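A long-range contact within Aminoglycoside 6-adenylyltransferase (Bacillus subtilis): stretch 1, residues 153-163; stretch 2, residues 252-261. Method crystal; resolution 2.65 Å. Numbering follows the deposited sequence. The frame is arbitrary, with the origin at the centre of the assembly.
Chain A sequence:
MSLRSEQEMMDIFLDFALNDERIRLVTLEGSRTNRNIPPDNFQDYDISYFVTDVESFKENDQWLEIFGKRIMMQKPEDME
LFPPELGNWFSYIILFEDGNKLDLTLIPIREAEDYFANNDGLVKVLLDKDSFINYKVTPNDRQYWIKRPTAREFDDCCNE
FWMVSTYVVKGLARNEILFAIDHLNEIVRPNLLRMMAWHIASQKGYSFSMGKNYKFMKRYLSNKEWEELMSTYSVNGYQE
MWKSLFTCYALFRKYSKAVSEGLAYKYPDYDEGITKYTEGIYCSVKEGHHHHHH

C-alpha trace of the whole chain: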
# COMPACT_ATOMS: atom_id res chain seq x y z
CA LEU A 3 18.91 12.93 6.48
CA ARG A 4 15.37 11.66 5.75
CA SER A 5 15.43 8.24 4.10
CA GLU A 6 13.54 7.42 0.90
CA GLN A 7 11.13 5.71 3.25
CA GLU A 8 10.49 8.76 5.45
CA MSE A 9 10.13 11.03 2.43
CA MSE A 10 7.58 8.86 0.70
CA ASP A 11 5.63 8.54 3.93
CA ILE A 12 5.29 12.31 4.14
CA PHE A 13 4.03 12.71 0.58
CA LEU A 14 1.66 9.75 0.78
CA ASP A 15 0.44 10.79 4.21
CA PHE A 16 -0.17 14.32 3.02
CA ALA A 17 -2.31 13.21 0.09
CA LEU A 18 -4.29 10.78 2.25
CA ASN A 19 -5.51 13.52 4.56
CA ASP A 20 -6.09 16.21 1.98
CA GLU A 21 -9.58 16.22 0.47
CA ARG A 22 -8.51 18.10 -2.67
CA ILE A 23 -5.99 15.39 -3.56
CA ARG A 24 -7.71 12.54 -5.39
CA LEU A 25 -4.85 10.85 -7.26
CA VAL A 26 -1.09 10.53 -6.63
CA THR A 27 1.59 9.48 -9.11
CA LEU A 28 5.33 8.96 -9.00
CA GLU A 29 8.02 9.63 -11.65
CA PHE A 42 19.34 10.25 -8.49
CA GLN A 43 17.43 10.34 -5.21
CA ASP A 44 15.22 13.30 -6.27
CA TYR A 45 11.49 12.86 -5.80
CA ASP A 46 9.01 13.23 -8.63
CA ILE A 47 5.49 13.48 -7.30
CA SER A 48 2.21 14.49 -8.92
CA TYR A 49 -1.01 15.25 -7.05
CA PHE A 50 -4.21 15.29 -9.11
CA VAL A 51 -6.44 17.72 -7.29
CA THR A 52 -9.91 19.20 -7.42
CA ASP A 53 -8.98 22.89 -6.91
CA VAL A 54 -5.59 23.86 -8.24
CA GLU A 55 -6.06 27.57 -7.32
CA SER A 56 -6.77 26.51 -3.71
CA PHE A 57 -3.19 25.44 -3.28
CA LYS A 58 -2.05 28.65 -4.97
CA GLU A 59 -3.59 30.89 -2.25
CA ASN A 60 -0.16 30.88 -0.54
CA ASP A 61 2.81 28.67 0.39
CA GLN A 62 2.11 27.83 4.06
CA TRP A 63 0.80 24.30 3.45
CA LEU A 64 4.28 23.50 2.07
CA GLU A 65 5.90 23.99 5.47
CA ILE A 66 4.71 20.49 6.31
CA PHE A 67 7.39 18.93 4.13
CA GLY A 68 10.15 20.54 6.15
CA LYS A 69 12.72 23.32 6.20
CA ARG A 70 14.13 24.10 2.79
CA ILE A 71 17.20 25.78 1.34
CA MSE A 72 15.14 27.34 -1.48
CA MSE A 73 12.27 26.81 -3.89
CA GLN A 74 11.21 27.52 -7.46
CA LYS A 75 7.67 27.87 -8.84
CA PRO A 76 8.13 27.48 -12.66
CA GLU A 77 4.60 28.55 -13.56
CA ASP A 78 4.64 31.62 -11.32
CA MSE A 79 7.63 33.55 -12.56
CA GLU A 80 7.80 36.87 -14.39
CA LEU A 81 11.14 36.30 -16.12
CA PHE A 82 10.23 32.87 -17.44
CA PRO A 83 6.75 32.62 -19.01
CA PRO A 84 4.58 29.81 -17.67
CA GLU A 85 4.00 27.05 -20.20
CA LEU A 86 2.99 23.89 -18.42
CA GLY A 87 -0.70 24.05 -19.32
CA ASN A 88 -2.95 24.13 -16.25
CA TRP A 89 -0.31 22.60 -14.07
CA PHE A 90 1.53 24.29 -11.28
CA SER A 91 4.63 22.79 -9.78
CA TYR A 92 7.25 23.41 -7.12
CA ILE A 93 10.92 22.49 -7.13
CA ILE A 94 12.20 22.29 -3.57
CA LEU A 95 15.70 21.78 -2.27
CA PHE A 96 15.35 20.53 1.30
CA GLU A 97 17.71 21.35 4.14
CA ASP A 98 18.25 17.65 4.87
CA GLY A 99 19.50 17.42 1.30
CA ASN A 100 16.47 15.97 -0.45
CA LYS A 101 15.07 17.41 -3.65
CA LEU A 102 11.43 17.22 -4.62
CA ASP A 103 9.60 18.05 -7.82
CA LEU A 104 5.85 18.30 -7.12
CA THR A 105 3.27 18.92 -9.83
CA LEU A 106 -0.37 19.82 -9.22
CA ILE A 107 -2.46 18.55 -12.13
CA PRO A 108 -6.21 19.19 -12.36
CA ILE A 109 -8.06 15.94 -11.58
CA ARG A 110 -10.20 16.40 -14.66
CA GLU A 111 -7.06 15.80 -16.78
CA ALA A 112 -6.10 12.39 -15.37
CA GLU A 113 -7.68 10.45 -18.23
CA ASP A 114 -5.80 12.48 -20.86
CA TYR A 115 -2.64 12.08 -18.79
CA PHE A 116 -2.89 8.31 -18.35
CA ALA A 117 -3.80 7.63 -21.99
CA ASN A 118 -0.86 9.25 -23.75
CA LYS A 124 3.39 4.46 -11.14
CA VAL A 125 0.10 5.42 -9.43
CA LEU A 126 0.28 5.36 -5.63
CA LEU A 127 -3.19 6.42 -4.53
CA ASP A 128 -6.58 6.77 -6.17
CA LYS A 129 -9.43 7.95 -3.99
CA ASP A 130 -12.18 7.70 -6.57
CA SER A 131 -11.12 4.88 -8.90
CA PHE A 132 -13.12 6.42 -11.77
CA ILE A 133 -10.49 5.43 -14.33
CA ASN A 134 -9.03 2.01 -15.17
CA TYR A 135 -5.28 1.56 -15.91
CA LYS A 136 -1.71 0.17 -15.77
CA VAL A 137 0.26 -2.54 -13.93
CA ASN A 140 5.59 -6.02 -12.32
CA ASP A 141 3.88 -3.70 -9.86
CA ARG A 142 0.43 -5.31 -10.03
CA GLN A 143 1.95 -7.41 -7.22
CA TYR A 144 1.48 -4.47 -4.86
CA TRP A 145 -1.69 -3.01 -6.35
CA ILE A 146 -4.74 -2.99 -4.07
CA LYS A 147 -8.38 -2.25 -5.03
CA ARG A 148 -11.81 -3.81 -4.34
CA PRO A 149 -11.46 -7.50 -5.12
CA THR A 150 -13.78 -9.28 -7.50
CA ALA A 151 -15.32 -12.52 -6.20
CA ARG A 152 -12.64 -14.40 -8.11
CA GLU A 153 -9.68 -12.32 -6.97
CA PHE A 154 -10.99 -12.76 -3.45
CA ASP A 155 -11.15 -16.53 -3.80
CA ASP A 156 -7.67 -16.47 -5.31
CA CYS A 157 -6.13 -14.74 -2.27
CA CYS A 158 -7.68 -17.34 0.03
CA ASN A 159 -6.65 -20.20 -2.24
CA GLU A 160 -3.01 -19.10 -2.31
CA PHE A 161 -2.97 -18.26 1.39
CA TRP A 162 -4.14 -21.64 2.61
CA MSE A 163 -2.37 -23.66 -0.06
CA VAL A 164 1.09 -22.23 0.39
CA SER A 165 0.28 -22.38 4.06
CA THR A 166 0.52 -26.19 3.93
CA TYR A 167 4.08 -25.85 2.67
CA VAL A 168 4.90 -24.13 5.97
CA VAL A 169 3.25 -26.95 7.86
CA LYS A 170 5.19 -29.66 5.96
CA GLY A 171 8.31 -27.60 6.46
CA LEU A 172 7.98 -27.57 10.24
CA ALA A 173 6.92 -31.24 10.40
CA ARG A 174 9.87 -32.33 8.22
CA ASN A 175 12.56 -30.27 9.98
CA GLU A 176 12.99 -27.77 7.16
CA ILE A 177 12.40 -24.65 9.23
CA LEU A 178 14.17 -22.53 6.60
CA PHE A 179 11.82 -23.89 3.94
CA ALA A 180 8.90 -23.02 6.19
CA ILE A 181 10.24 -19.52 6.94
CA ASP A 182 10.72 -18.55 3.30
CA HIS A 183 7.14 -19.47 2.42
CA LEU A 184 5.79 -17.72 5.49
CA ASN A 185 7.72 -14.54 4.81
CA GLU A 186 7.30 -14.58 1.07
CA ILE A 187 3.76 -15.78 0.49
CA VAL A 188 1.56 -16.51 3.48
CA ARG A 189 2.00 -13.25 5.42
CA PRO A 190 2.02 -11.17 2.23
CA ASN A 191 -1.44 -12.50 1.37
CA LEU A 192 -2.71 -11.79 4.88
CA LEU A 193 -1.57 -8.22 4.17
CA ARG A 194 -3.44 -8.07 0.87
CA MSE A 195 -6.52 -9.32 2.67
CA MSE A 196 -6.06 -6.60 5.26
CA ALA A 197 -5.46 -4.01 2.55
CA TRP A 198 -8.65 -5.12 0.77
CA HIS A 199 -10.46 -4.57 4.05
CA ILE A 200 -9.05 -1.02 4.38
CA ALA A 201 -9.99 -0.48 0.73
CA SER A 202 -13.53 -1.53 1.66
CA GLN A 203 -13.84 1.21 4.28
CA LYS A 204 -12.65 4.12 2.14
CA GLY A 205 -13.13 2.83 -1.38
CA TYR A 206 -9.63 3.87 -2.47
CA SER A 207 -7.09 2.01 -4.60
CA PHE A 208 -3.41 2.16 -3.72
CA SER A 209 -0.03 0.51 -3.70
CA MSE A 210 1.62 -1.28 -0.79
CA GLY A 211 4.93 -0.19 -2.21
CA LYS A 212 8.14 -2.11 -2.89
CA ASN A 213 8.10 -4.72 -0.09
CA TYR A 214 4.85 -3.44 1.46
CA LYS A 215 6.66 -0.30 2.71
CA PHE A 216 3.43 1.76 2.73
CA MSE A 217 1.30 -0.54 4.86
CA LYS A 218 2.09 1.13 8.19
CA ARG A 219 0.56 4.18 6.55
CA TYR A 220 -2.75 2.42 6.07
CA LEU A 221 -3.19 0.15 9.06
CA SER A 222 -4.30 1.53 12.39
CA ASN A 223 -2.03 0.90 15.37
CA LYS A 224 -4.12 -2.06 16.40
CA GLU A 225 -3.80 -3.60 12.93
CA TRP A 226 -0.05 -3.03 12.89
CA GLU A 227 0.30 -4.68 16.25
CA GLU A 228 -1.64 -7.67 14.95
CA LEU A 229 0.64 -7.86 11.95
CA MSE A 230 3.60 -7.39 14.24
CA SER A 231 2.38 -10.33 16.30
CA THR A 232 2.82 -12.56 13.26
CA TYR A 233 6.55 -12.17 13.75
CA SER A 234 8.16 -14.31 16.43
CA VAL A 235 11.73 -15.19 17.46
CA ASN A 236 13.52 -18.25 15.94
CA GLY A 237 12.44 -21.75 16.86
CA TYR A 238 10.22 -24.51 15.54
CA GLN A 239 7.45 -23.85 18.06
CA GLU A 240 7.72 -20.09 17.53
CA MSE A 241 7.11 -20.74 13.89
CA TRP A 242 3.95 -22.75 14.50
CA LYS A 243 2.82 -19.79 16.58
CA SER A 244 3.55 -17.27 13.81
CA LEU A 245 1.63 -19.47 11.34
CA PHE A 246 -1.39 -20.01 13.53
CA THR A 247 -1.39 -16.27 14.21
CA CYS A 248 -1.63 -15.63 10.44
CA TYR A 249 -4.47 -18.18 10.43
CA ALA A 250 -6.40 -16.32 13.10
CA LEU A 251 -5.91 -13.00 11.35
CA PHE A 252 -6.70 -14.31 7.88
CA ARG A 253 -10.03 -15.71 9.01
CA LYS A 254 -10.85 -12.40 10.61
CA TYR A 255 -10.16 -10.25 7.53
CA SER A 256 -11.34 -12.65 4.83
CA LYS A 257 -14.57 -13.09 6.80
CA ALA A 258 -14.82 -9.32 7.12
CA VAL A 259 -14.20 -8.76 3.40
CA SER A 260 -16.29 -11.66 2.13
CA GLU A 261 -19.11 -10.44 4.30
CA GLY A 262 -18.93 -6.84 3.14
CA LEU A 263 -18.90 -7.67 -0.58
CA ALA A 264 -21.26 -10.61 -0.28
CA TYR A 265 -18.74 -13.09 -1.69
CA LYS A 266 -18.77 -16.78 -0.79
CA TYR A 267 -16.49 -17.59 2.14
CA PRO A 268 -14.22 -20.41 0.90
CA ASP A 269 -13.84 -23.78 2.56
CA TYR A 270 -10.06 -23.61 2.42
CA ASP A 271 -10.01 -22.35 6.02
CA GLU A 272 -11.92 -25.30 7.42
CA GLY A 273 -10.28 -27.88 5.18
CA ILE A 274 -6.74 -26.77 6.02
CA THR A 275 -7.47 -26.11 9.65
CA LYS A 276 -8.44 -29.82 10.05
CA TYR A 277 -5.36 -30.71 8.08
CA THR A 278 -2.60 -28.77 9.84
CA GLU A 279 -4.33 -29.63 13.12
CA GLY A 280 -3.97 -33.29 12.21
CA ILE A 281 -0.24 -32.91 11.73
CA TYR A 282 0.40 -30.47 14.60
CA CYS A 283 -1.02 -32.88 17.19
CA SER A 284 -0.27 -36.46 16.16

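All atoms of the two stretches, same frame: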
# COMPACT_ATOMS: atom_id res chain seq x y z
N GLU A 153 -10.94 -12.74 -7.54
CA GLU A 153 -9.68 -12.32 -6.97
C GLU A 153 -9.69 -12.66 -5.50
O GLU A 153 -8.68 -13.10 -4.94
CB GLU A 153 -9.48 -10.82 -7.16
CG GLU A 153 -9.08 -10.43 -8.56
CD GLU A 153 -9.12 -8.94 -8.79
OE1 GLU A 153 -8.49 -8.47 -9.76
OE2 GLU A 153 -9.79 -8.23 -8.02
N PHE A 154 -10.84 -12.48 -4.87
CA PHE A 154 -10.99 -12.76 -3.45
C PHE A 154 -10.66 -14.23 -3.19
O PHE A 154 -9.82 -14.56 -2.35
CB PHE A 154 -12.41 -12.46 -3.00
CG PHE A 154 -12.71 -12.92 -1.60
CD1 PHE A 154 -12.20 -12.22 -0.49
CD2 PHE A 154 -13.46 -14.09 -1.37
CE1 PHE A 154 -12.42 -12.69 0.84
CE2 PHE A 154 -13.69 -14.56 -0.05
CZ PHE A 154 -13.17 -13.86 1.05
N ASP A 155 -11.35 -15.10 -3.92
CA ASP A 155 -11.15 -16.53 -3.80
C ASP A 155 -9.68 -16.88 -4.06
O ASP A 155 -9.11 -17.73 -3.39
CB ASP A 155 -12.05 -17.26 -4.78
CG ASP A 155 -11.93 -18.75 -4.67
OD1 ASP A 155 -10.98 -19.31 -5.28
OD2 ASP A 155 -12.75 -19.35 -3.96
N ASP A 156 -9.06 -16.20 -5.02
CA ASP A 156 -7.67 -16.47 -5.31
C ASP A 156 -6.77 -16.19 -4.09
O ASP A 156 -5.93 -17.01 -3.74
CB ASP A 156 -7.18 -15.64 -6.49
CG ASP A 156 -7.78 -16.08 -7.82
OD1 ASP A 156 -8.21 -17.24 -7.94
OD2 ASP A 156 -7.80 -15.25 -8.74
N CYS A 157 -6.96 -15.06 -3.44
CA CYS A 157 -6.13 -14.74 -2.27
C CYS A 157 -6.26 -15.79 -1.18
O CYS A 157 -5.27 -16.13 -0.53
CB CYS A 157 -6.49 -13.38 -1.69
SG CYS A 157 -5.35 -12.85 -0.39
N CYS A 158 -7.46 -16.32 -0.99
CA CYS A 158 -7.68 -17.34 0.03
C CYS A 158 -7.06 -18.66 -0.41
O CYS A 158 -6.46 -19.38 0.40
CB CYS A 158 -9.16 -17.52 0.30
SG CYS A 158 -9.97 -16.07 0.99
N ASN A 159 -7.18 -18.97 -1.69
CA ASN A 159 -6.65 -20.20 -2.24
C ASN A 159 -5.14 -20.24 -2.01
O ASN A 159 -4.62 -21.18 -1.42
CB ASN A 159 -6.98 -20.29 -3.73
CG ASN A 159 -6.78 -21.68 -4.29
OD1 ASN A 159 -7.73 -22.43 -4.50
ND2 ASN A 159 -5.53 -22.02 -4.55
N GLU A 160 -4.46 -19.19 -2.45
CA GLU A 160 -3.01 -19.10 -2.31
C GLU A 160 -2.58 -19.12 -0.86
O GLU A 160 -1.64 -19.82 -0.48
CB GLU A 160 -2.51 -17.80 -2.96
CG GLU A 160 -0.99 -17.61 -2.93
CD GLU A 160 -0.23 -18.58 -3.83
OE1 GLU A 160 1.00 -18.42 -3.97
OE2 GLU A 160 -0.85 -19.52 -4.39
N PHE A 161 -3.27 -18.33 -0.04
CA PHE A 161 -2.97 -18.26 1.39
C PHE A 161 -2.92 -19.65 2.02
O PHE A 161 -1.90 -20.08 2.52
CB PHE A 161 -4.02 -17.45 2.13
CG PHE A 161 -3.77 -17.37 3.61
CD1 PHE A 161 -2.84 -16.44 4.10
CD2 PHE A 161 -4.41 -18.23 4.51
CE1 PHE A 161 -2.54 -16.37 5.48
CE2 PHE A 161 -4.14 -18.17 5.90
CZ PHE A 161 -3.19 -17.22 6.38
N TRP A 162 -4.06 -20.33 2.00
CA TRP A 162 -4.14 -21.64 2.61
C TRP A 162 -3.29 -22.71 1.94
O TRP A 162 -2.73 -23.57 2.63
CB TRP A 162 -5.60 -22.07 2.70
CG TRP A 162 -6.40 -21.16 3.56
CD1 TRP A 162 -7.20 -20.13 3.14
CD2 TRP A 162 -6.43 -21.14 4.99
NE1 TRP A 162 -7.73 -19.47 4.22
CE2 TRP A 162 -7.28 -20.06 5.37
CE3 TRP A 162 -5.83 -21.93 5.99
CZ2 TRP A 162 -7.55 -19.73 6.73
CZ3 TRP A 162 -6.09 -21.60 7.37
CH2 TRP A 162 -6.95 -20.50 7.71
N MSE A 163 -3.17 -22.66 0.62
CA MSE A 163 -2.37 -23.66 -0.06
C MSE A 163 -0.91 -23.56 0.30
O MSE A 163 -0.32 -24.54 0.76
CB MSE A 163 -2.53 -23.55 -1.58
CG MSE A 163 -1.77 -24.64 -2.37
SE MSE A 163 -2.30 -26.50 -1.97
CE MSE A 163 -3.66 -26.80 -3.33
N PHE A 252 -6.18 -14.17 9.23
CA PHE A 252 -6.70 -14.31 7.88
C PHE A 252 -8.18 -14.61 7.90
O PHE A 252 -8.91 -14.16 7.02
CB PHE A 252 -6.00 -15.42 7.10
CG PHE A 252 -6.13 -15.25 5.61
CD1 PHE A 252 -5.41 -14.24 4.96
CD2 PHE A 252 -6.99 -16.08 4.86
CE1 PHE A 252 -5.54 -14.03 3.55
CE2 PHE A 252 -7.14 -15.89 3.43
CZ PHE A 252 -6.41 -14.86 2.78
N ARG A 253 -8.62 -15.38 8.89
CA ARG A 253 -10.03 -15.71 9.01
C ARG A 253 -10.76 -14.40 9.22
O ARG A 253 -11.69 -14.06 8.51
CB ARG A 253 -10.29 -16.64 10.20
CG ARG A 253 -9.71 -18.03 10.03
CD ARG A 253 -9.83 -18.88 11.31
NE ARG A 253 -9.11 -20.15 11.15
CZ ARG A 253 -8.11 -20.56 11.93
NH1 ARG A 253 -7.70 -19.82 12.95
NH2 ARG A 253 -7.52 -21.73 11.69
N LYS A 254 -10.28 -13.68 10.23
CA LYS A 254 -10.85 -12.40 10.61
C LYS A 254 -11.08 -11.48 9.40
O LYS A 254 -12.22 -11.09 9.12
CB LYS A 254 -9.92 -11.72 11.62
CG LYS A 254 -10.48 -10.42 12.18
CD LYS A 254 -9.69 -9.91 13.38
CE LYS A 254 -10.23 -8.55 13.79
NZ LYS A 254 -9.52 -7.96 14.95
N TYR A 255 -10.02 -11.16 8.67
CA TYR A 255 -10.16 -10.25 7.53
C TYR A 255 -10.84 -10.79 6.28
O TYR A 255 -11.49 -10.02 5.56
CB TYR A 255 -8.80 -9.64 7.22
CG TYR A 255 -8.41 -8.76 8.39
CD1 TYR A 255 -9.14 -7.57 8.68
CD2 TYR A 255 -7.40 -9.17 9.31
CE1 TYR A 255 -8.89 -6.82 9.88
CE2 TYR A 255 -7.14 -8.42 10.51
CZ TYR A 255 -7.90 -7.25 10.79
OH TYR A 255 -7.70 -6.55 11.97
N SER A 256 -10.69 -12.08 6.01
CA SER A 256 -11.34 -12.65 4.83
C SER A 256 -12.83 -12.76 5.13
O SER A 256 -13.65 -12.61 4.23
CB SER A 256 -10.75 -14.02 4.48
OG SER A 256 -10.91 -14.92 5.55
N LYS A 257 -13.17 -13.02 6.39
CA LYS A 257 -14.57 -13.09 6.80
C LYS A 257 -15.16 -11.69 6.69
O LYS A 257 -16.25 -11.49 6.15
CB LYS A 257 -14.70 -13.60 8.24
CG LYS A 257 -14.54 -15.10 8.34
CD LYS A 257 -14.53 -15.61 9.77
CE LYS A 257 -14.28 -17.13 9.79
NZ LYS A 257 -14.20 -17.68 11.17
N ALA A 258 -14.40 -10.71 7.17
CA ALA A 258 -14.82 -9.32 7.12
C ALA A 258 -15.05 -8.83 5.69
O ALA A 258 -16.05 -8.17 5.39
CB ALA A 258 -13.77 -8.47 7.78
N VAL A 259 -14.12 -9.17 4.80
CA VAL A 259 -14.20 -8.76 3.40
C VAL A 259 -15.29 -9.51 2.66
O VAL A 259 -16.10 -8.90 1.95
CB VAL A 259 -12.83 -8.98 2.69
CG1 VAL A 259 -12.98 -8.85 1.20
CG2 VAL A 259 -11.80 -7.98 3.21
N SER A 260 -15.31 -10.82 2.81
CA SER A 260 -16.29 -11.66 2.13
C SER A 260 -17.68 -11.22 2.52
O SER A 260 -18.59 -11.20 1.69
CB SER A 260 -16.12 -13.11 2.54
OG SER A 260 -16.24 -13.24 3.95
N GLU A 261 -17.83 -10.86 3.79
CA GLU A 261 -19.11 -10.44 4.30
C GLU A 261 -19.54 -9.11 3.70
O GLU A 261 -20.68 -8.95 3.27
CB GLU A 261 -19.04 -10.35 5.81
CG GLU A 261 -20.37 -10.16 6.48
CD GLU A 261 -20.24 -10.16 7.98
OE1 GLU A 261 -19.62 -11.12 8.52
OE2 GLU A 261 -20.76 -9.21 8.62
O HOH W 1 -10.12 -17.87 4.68

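Two phenylalanine rings lie flat on one another between the helices: the rings of Phe161 and Phe252 form a face-to-face stack, with centroids 3.7 Å apart, planes tilted by only 4°, and Phe161 CD2 3.4 Å from Phe252 CD2. The overlap extends past the rings, because each CB lies over the partner's face, Phe161 CB 3.9 Å from the centroid of the Phe252 ring and Phe252 CB 3.8 Å from that of Phe161. Both residues point their CA-to-CB bonds toward the opposing helix and both take chi1 t.

The helices run nearly antiparallel, at 166°, and their axes approach to 11.4 Å, a wide spacing that leaves room for aromatic rings between them. Phe252 is the knob, seated among Cys157, Cys158, Phe161 and Trp162 and giving up 133 Å² of the 443 Å² buried in total. Its ring tip reaches the first helix itself: Phe252 CZ is 3.7 Å from Cys157 O, and Phe252 CE2 is 3.7 Å from Cys158 CA. The two small cysteines leave space for this ring and still line it with sulfur, Cys157 SG 3.9 Å from Phe252 CZ, at the ring edge, and Cys158 SG 3.7 Å from Phe252 CE2. Trp162 closes the pocket obliquely, its NE1 3.5 Å from Phe252 CD2, while its far end, CH2, comes within 4.1 Å of Arg253 NE.

At the other end of the contact Phe154 of the first helix packs against the second. Its CZ packs 3.4 Å from Ser260 CB, its ring edge meets Ser256 O (3.5 Å from CZ), and its CD1 touches Val259 CG1 at 3.8 Å. Ser260 OG lies near backbone carbonyls of its own helix; the valine adds an apolar surface beside the ring.

Between these aromatic ends the backbones come nearest, with Cys158 CA 7.6 Å from Ser256 CA, and small side chains meet there, Cys158 SG lying 4.1 Å from Ser256 CB. Ser256 OG turns back to donate a hydrogen bond to Phe252 O at 2.6 Å, which satisfies its proton within its own helix. No direct hydrogen bond crosses the contact. One water supplies a polar link instead, accepting from Trp162 NE1 at 2.9 Å and donating to Ser256 OG at 3.2 Å, so the buried indole nitrogen is not left unpaired. Asn159 and Lys257 direct their CA-to-CB bonds away from the partner helix, and neither contributes buried area.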